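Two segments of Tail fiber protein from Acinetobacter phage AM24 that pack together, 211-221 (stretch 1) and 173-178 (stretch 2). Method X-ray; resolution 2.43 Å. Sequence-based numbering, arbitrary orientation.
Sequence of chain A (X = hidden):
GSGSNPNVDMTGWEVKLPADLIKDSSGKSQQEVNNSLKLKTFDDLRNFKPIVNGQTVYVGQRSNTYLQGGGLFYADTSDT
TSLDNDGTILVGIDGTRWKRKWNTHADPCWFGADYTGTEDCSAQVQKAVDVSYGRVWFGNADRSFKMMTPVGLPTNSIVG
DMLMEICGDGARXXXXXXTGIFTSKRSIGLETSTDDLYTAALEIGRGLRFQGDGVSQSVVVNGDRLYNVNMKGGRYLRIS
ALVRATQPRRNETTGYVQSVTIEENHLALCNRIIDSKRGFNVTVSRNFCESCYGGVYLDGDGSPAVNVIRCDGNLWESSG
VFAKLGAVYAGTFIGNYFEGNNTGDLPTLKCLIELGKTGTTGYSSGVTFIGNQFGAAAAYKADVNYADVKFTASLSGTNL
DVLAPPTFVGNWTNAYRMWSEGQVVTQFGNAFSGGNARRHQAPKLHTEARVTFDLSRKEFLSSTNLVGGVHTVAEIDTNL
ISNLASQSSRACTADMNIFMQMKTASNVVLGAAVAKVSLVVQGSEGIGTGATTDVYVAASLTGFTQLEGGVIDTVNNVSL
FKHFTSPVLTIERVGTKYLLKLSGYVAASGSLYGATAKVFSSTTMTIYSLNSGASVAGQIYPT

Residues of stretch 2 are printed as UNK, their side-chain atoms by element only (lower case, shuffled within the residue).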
# COMPACT_ATOMS: atom_id res chain seq x y z
N GLN A 211 6.70 27.95 6.17
CA GLN A 211 8.13 28.14 6.34
C GLN A 211 8.43 28.73 7.71
O GLN A 211 7.74 29.64 8.17
CB GLN A 211 8.71 29.05 5.24
CG GLN A 211 10.23 29.15 5.23
CD GLN A 211 10.77 29.72 3.93
OE1 GLN A 211 10.08 29.74 2.91
NE2 GLN A 211 12.02 30.18 3.96
N GLY A 212 9.47 28.19 8.36
CA GLY A 212 10.01 28.76 9.57
C GLY A 212 11.43 29.24 9.33
O GLY A 212 12.05 28.94 8.30
N ASP A 213 11.95 30.00 10.30
CA ASP A 213 13.32 30.50 10.21
C ASP A 213 14.35 29.52 10.76
O ASP A 213 15.55 29.75 10.59
CB ASP A 213 13.45 31.85 10.93
CG ASP A 213 12.93 31.81 12.35
OD1 ASP A 213 12.61 30.71 12.84
OD2 ASP A 213 12.83 32.88 12.98
N GLY A 214 13.92 28.45 11.41
CA GLY A 214 14.83 27.46 11.95
C GLY A 214 15.50 27.84 13.25
O GLY A 214 16.15 26.98 13.86
N VAL A 215 15.38 29.09 13.69
CA VAL A 215 15.94 29.54 14.96
C VAL A 215 14.84 29.86 15.96
O VAL A 215 15.10 30.52 16.97
CB VAL A 215 16.87 30.75 14.76
CG1 VAL A 215 18.12 30.35 13.99
CG2 VAL A 215 16.14 31.88 14.06
N SER A 216 13.62 29.41 15.71
CA SER A 216 12.50 29.61 16.62
C SER A 216 11.49 28.50 16.38
O SER A 216 11.65 27.68 15.47
CB SER A 216 11.87 30.99 16.42
OG SER A 216 11.36 31.12 15.11
N GLN A 217 10.44 28.48 17.19
CA GLN A 217 9.45 27.42 17.13
C GLN A 217 8.39 27.73 16.09
O GLN A 217 7.83 28.83 16.07
CB GLN A 217 8.81 27.20 18.51
CG GLN A 217 9.69 26.41 19.47
CD GLN A 217 10.14 25.08 18.89
OE1 GLN A 217 9.32 24.23 18.53
NE2 GLN A 217 11.45 24.88 18.81
N SER A 218 8.11 26.75 15.22
CA SER A 218 7.08 26.88 14.19
C SER A 218 6.33 25.56 14.08
O SER A 218 6.90 24.55 13.66
CB SER A 218 7.69 27.26 12.84
OG SER A 218 8.76 26.40 12.49
N VAL A 219 5.06 25.57 14.45
CA VAL A 219 4.18 24.41 14.35
C VAL A 219 2.96 24.82 13.56
O VAL A 219 2.39 25.89 13.81
CB VAL A 219 3.78 23.88 15.74
CG1 VAL A 219 2.73 22.77 15.62
CG2 VAL A 219 5.02 23.40 16.52
N VAL A 220 2.56 24.00 12.59
CA VAL A 220 1.47 24.35 11.67
C VAL A 220 0.14 23.90 12.25
O VAL A 220 -0.78 24.71 12.43
CB VAL A 220 1.69 23.75 10.27
CG1 VAL A 220 0.59 24.19 9.32
CG2 VAL A 220 3.06 24.15 9.74
N VAL A 221 0.01 22.61 12.56
CA VAL A 221 -1.24 22.03 13.03
C VAL A 221 -1.09 21.67 14.50
O VAL A 221 -0.14 20.97 14.89
CB VAL A 221 -1.62 20.79 12.20
CG1 VAL A 221 -2.76 20.03 12.87
CG2 VAL A 221 -2.02 21.20 10.78
N UNK A 173 3.59 31.20 4.01
CA UNK A 173 3.16 31.55 5.36
C UNK A 173 4.35 31.30 6.28
O UNK A 173 4.76 30.15 6.47
c UNK A 173 1.59 31.06 7.27
c UNK A 173 1.94 30.75 5.81
c UNK A 173 0.75 31.02 4.91
N UNK A 174 4.90 32.37 6.85
CA UNK A 174 5.89 32.24 7.91
C UNK A 174 5.18 31.87 9.21
O UNK A 174 4.22 32.53 9.61
n UNK A 174 8.23 34.88 5.04
c UNK A 174 6.67 33.53 8.10
c UNK A 174 7.20 34.78 5.94
c UNK A 174 8.84 33.44 6.65
c UNK A 174 7.52 33.91 6.93
c UNK A 174 11.34 32.97 5.53
c UNK A 174 9.71 32.55 7.29
c UNK A 174 10.51 33.85 4.89
c UNK A 174 9.26 34.07 5.46
c UNK A 174 10.96 32.33 6.72
N UNK A 175 5.66 30.81 9.86
CA UNK A 175 5.00 30.24 11.03
C UNK A 175 5.81 30.54 12.27
O UNK A 175 7.03 30.32 12.30
c UNK A 175 4.80 28.72 10.86
c UNK A 175 4.17 28.42 9.51
c UNK A 175 3.95 28.18 12.00
N UNK A 176 5.14 31.05 13.31
CA UNK A 176 5.76 31.34 14.60
C UNK A 176 4.78 30.88 15.68
O UNK A 176 3.89 31.62 16.09
c UNK A 176 8.53 33.31 14.32
c UNK A 176 6.97 33.70 12.55
c UNK A 176 7.22 33.29 13.86
c UNK A 176 9.29 34.15 12.21
c UNK A 176 6.09 32.83 14.74
c UNK A 176 8.00 34.13 11.73
o UNK A 176 10.31 34.57 11.39
c UNK A 176 9.56 33.74 13.50
N UNK A 177 4.96 29.64 16.15
CA UNK A 177 4.07 29.09 17.16
C UNK A 177 4.71 27.86 17.77
O UNK A 177 5.21 26.99 17.05
c UNK A 177 2.70 28.75 16.58
o UNK A 177 1.88 28.12 17.55
N UNK A 178 4.67 27.78 19.10
CA UNK A 178 5.13 26.61 19.84
C UNK A 178 4.06 25.52 19.93
O UNK A 178 4.39 24.39 20.31
o UNK A 178 7.08 25.16 21.20
n UNK A 178 6.63 26.07 23.21
c UNK A 178 5.57 27.01 21.24
c UNK A 178 6.49 26.00 21.89
O HOH W 1 9.87 30.43 12.71

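Position 173 carries three side-chain carbons, one bonded to the backbone and forking into the other two, with no heteroatom. CA-to-CB points away from stretch 1, and the side chain stays beyond contact range. A short beta-branched hydrocarbon is valine, so this is Val173, whose contribution here is made by the backbone: its O accepts a hydrogen bond from Gln211 N at 2.9 Å.

Position 174 has one carbon leading into fused five- and six-membered rings that hold eight carbons and one nitrogen. The end of the side chain comes nearer to stretch 1 than its start: Gln211 CB lies over one face of the ring system, Gly212 O and Asp213 N sit at the edge, near the ring plane, and a carbon of the six-membered ring approaches Gln211 NE2. That indole can only be tryptophan. The extended Gln211 side chain (chi1 and chi2 both t) runs along with the indole, bringing Gln211 NE2 to 3.3 Å from Trp174 CH2. The two residues form a parallel bridge and share a face of the sheet, which is why their side chains can travel together.

Position 175 again shows three carbons, forked at the first, but here CA-to-CB points toward stretch 1. The branch packs against Val219, Val220 and the CB of Ser218, and the all-carbon fork identifies valine. Val175 CG1 comes to 3.3 Å from Val219 O, and Val175 CG2 lies 4.4 Å from Val220 CG2, an apolar contact between buried residues. Its backbone N donates to Gln211 O at 2.9 Å, completing the pair of bonds that flank Trp174.

Position 176 bears one carbon, then a six-carbon ring carrying one oxygen. Although CA-to-CB points away, the ring swings round to Asp213 and Ser216. It is a phenol, hence tyrosine. Asp213 OD2 is 3.4 Å from Tyr176 CE2, and Ser216 OG is 3.6 Å from the same carbon.

Position 177 has just one carbon and one oxygen, and the main chain does most of the work: its N donates a hydrogen bond to Gln217 O at 3.0 Å, and its O lies 3.4 Å from Ser218 CA. So small a hydroxyl side chain is serine, Ser177.

Position 178 has two carbons, the second carrying an oxygen and a nitrogen. The end turns back despite the CA-to-CB direction, placing the oxygen by Gln217 CG. This short carboxamide is asparagine, with Asn178 OD1 3.4 Å from Gln217 CG.

The contact therefore has two backbone anchors. One is the bridge at Gln211; the other is the hydrogen bond from Ser177 N to Gln217 O. Between them stretch 1 loops out, and water 1 helps span the gap, lying within hydrogen-bonding distance of Val175 O (2.9 Å) and Asp213 OD1 (2.8 Å). Within the loop, Ser216 OG donates to Asp213 OD1 at 2.6 Å, tying two of its polar side chains together. The rule to read is economical: main-chain bonds set the register, Val175 fills the buried side, and the aromatic rings meet the loop's near parts, Trp174 at Gly212 and Asp213, Tyr176 at Asp213 and Ser216, while Gly214 and Val215 stay out of reach.

Stretch 2 173-178: VWVYSN
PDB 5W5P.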